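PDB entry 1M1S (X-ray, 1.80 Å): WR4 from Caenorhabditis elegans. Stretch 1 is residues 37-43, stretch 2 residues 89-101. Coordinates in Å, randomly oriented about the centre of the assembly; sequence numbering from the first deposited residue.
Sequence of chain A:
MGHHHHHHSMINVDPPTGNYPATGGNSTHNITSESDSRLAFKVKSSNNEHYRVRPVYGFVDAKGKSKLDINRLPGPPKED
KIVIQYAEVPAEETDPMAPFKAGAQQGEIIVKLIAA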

# COMPACT_ATOMS: atom_id res chain seq x y z
N SER A 37 18.21 0.04 2.67
CA SER A 37 17.75 0.53 3.95
C SER A 37 16.35 0.02 4.14
O SER A 37 15.70 -0.40 3.18
CB SER A 37 17.72 2.05 3.94
OG SER A 37 16.89 2.51 4.99
N ARG A 38 15.88 0.05 5.37
CA ARG A 38 14.53 -0.41 5.68
C ARG A 38 13.53 0.69 5.36
O ARG A 38 13.87 1.88 5.36
CB ARG A 38 14.45 -0.83 7.15
CG ARG A 38 13.30 -1.79 7.49
CD ARG A 38 13.73 -2.76 8.61
NE ARG A 38 12.80 -2.86 9.75
CZ ARG A 38 12.71 -1.98 10.74
NH1 ARG A 38 13.47 -0.90 10.77
NH2 ARG A 38 11.85 -2.21 11.72
N LEU A 39 12.32 0.28 5.02
CA LEU A 39 11.24 1.20 4.67
C LEU A 39 9.99 1.04 5.54
O LEU A 39 9.72 -0.03 6.11
CB LEU A 39 10.85 1.03 3.19
CG LEU A 39 11.88 1.18 2.07
CD1 LEU A 39 11.26 0.71 0.78
CD2 LEU A 39 12.36 2.62 1.97
N ALA A 40 9.26 2.14 5.65
CA ALA A 40 8.02 2.19 6.40
C ALA A 40 7.01 2.59 5.36
O ALA A 40 7.32 3.38 4.48
CB ALA A 40 8.11 3.26 7.48
N PHE A 41 5.83 1.99 5.37
CA PHE A 41 4.86 2.40 4.38
C PHE A 41 3.53 2.78 5.01
O PHE A 41 3.14 2.22 6.04
CB PHE A 41 4.73 1.37 3.24
CG PHE A 41 4.07 0.07 3.63
CD1 PHE A 41 2.68 -0.07 3.58
CD2 PHE A 41 4.83 -1.04 3.98
CE1 PHE A 41 2.05 -1.29 3.86
CE2 PHE A 41 4.21 -2.28 4.27
CZ PHE A 41 2.82 -2.40 4.21
N LYS A 42 2.87 3.76 4.38
CA LYS A 42 1.58 4.27 4.80
C LYS A 42 0.61 4.06 3.66
O LYS A 42 0.92 4.43 2.53
CB LYS A 42 1.68 5.76 5.08
CG LYS A 42 0.35 6.41 5.40
CD LYS A 42 0.52 7.84 5.76
CE LYS A 42 -0.82 8.46 6.05
NZ LYS A 42 -0.72 9.88 6.48
N VAL A 43 -0.58 3.53 3.94
CA VAL A 43 -1.59 3.27 2.91
C VAL A 43 -2.85 4.17 3.01
O VAL A 43 -3.65 4.04 3.93
CB VAL A 43 -1.98 1.77 2.90
CG1 VAL A 43 -2.88 1.43 1.75
CG2 VAL A 43 -0.74 0.94 2.84
N VAL A 89 14.00 4.01 6.90
CA VAL A 89 14.07 3.99 8.35
C VAL A 89 15.26 3.18 8.90
O VAL A 89 15.65 2.15 8.31
CB VAL A 89 12.74 3.43 8.97
CG1 VAL A 89 11.57 4.35 8.65
CG2 VAL A 89 12.46 2.03 8.49
N PRO A 90 15.86 3.65 10.03
CA PRO A 90 16.98 2.90 10.60
C PRO A 90 16.40 1.63 11.16
O PRO A 90 15.23 1.62 11.56
CB PRO A 90 17.42 3.78 11.76
CG PRO A 90 16.95 5.13 11.37
CD PRO A 90 15.60 4.86 10.82
N ALA A 91 17.23 0.59 11.23
CA ALA A 91 16.80 -0.68 11.80
C ALA A 91 16.07 -0.38 13.14
O ALA A 91 14.98 -0.90 13.41
CB ALA A 91 18.03 -1.56 12.02
N GLU A 92 16.63 0.61 13.85
CA GLU A 92 16.20 1.13 15.15
C GLU A 92 14.74 1.51 15.31
O GLU A 92 14.21 1.44 16.42
CB GLU A 92 17.07 2.34 15.53
CG GLU A 92 16.53 3.24 16.62
CD GLU A 92 17.61 3.86 17.49
OE1 GLU A 92 18.77 3.92 17.02
OE2 GLU A 92 17.31 4.29 18.64
N GLU A 93 14.10 1.91 14.22
CA GLU A 93 12.70 2.32 14.25
C GLU A 93 11.63 1.26 14.54
O GLU A 93 11.40 0.33 13.76
CB GLU A 93 12.32 3.13 13.01
CG GLU A 93 10.93 3.77 13.11
CD GLU A 93 10.78 4.69 14.33
OE1 GLU A 93 11.18 5.87 14.24
OE2 GLU A 93 10.28 4.23 15.38
N THR A 94 10.94 1.52 15.64
CA THR A 94 9.87 0.68 16.16
C THR A 94 8.58 0.80 15.39
O THR A 94 8.15 -0.16 14.77
CB THR A 94 9.57 1.02 17.64
OG1 THR A 94 10.68 0.62 18.46
CG2 THR A 94 8.30 0.28 18.13
N ASP A 95 8.01 2.01 15.44
CA ASP A 95 6.72 2.42 14.86
C ASP A 95 6.76 2.77 13.36
O ASP A 95 7.57 3.58 12.92
CB ASP A 95 6.16 3.60 15.69
CG ASP A 95 4.72 3.98 15.34
OD1 ASP A 95 3.90 3.10 14.98
OD2 ASP A 95 4.40 5.20 15.42
N PRO A 96 5.86 2.15 12.57
CA PRO A 96 5.83 2.43 11.14
C PRO A 96 5.22 3.80 10.94
O PRO A 96 5.31 4.35 9.86
CB PRO A 96 4.91 1.33 10.61
CG PRO A 96 4.92 0.29 11.69
CD PRO A 96 4.87 1.12 12.89
N MSE A 97 4.58 4.32 11.99
CA MSE A 97 3.95 5.64 11.92
C MSE A 97 4.87 6.81 12.21
O MSE A 97 4.54 7.93 11.85
CB MSE A 97 2.72 5.75 12.83
CG MSE A 97 1.68 4.70 12.61
SE MSE A 97 0.07 5.00 13.70
CE MSE A 97 -0.02 3.14 14.43
N ALA A 98 5.99 6.55 12.90
CA ALA A 98 6.94 7.61 13.26
C ALA A 98 7.42 8.50 12.11
O ALA A 98 7.28 9.73 12.19
CB ALA A 98 8.11 7.05 14.04
N PRO A 99 7.92 7.91 10.99
CA PRO A 99 8.36 8.80 9.91
C PRO A 99 7.21 9.48 9.13
O PRO A 99 7.46 10.32 8.29
CB PRO A 99 9.21 7.88 9.03
CG PRO A 99 8.54 6.60 9.17
CD PRO A 99 8.25 6.51 10.66
N PHE A 100 5.96 9.12 9.43
CA PHE A 100 4.81 9.72 8.74
C PHE A 100 4.16 10.82 9.58
O PHE A 100 3.72 11.83 9.04
CB PHE A 100 3.80 8.66 8.29
CG PHE A 100 4.37 7.67 7.32
CD1 PHE A 100 4.58 6.34 7.70
CD2 PHE A 100 4.79 8.08 6.05
CE1 PHE A 100 5.21 5.43 6.85
CE2 PHE A 100 5.42 7.18 5.19
CZ PHE A 100 5.64 5.85 5.59
N LYS A 101 4.11 10.60 10.89
CA LYS A 101 3.60 11.58 11.86
C LYS A 101 4.61 12.73 11.83
O LYS A 101 4.37 13.82 12.37
CB LYS A 101 3.59 10.96 13.27
CG LYS A 101 2.48 9.96 13.58
CD LYS A 101 2.63 9.40 15.00
CE LYS A 101 1.33 8.80 15.49
NZ LYS A 101 1.48 8.15 16.80

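Stretch 1 runs as an extended strand through Val43, and stretch 2 lies along it as a loop that ends in a short, weakly bonded helix at about residues 98-101; together they bury 515 Å² of surface. Contact begins at Val89, whose backbone N donates to Arg38 O (2.6 Å, N-H...O angle 158°), a short and nearly straight bond that ties the two stretches where the CA atoms of Arg38 and Val89 lie 5.2 Å apart. The Val89 side chain spreads over the strand: CG2 sits 3.7 Å from Arg38 CB, and CG1 meets Ala40 CB at 3.8 Å, a purely apolar contact.

After Val89 the chain leaves the strand in a type I turn from Pro90 to Glu93, closed by a hydrogen bond from Glu93 N to Pro90 O (2.9 Å). Pro90 and Ala91 both direct CA-to-CB away from stretch 1, so what they offer the strand is mainly backbone oxygen. The Arg38 side chain reaches along this turn to meet it. Its NH2 donates to Glu93 O (3.3 Å, 165°), while NH1 lies 3.2 Å from Pro90 O and 3.0 Å from Ala91 O. The guanidinium thus brings its positive charge among three carbonyl oxygens, with Pro90 O and Glu93 O at its edge, near its plane. The Glu93 carboxylate is turned to its own stretch instead: OE2 accepts from Asp95 N at 3.2 Å and, weakly, from Thr94 N at 2.8 Å.

Thr94 and Asp95 make no contact with the strand, but Asp95 prepares the helix: its OD1 accepts a weak capping bond from Met97 N (3.3 Å). Pro96 brings the backbone back, with Pro96 CA 5.2 Å from Ala40 CA and Pro96 O 3.8 Å from Ala40 CB. Met97, a selenomethionine, points away, yet its carbonyl O accepts from Phe100 N (3.0 Å) and Lys101 N (2.9 Å), holding the last turn together.

That turn presents Pro99 and Phe100 to the strand. Ala40 CB, small and directed toward stretch 2, touches Pro99 CG at 3.8 Å and Phe100 CE1 at 3.7 Å, so one methyl group serves Val89, Pro99 and Phe100 alike. The Phe100 ring receives Lys42 CB over one face, 3.7 Å from the centroid and 1° off the ring normal, a CH-pi contact. Ala40 O approaches the ring edge, 3.2 Å from CZ, where the aromatic hydrogens carry slight positive charge. The fully extended Lys42 side chain then leads its amine away, leaving its aliphatic base against the ring.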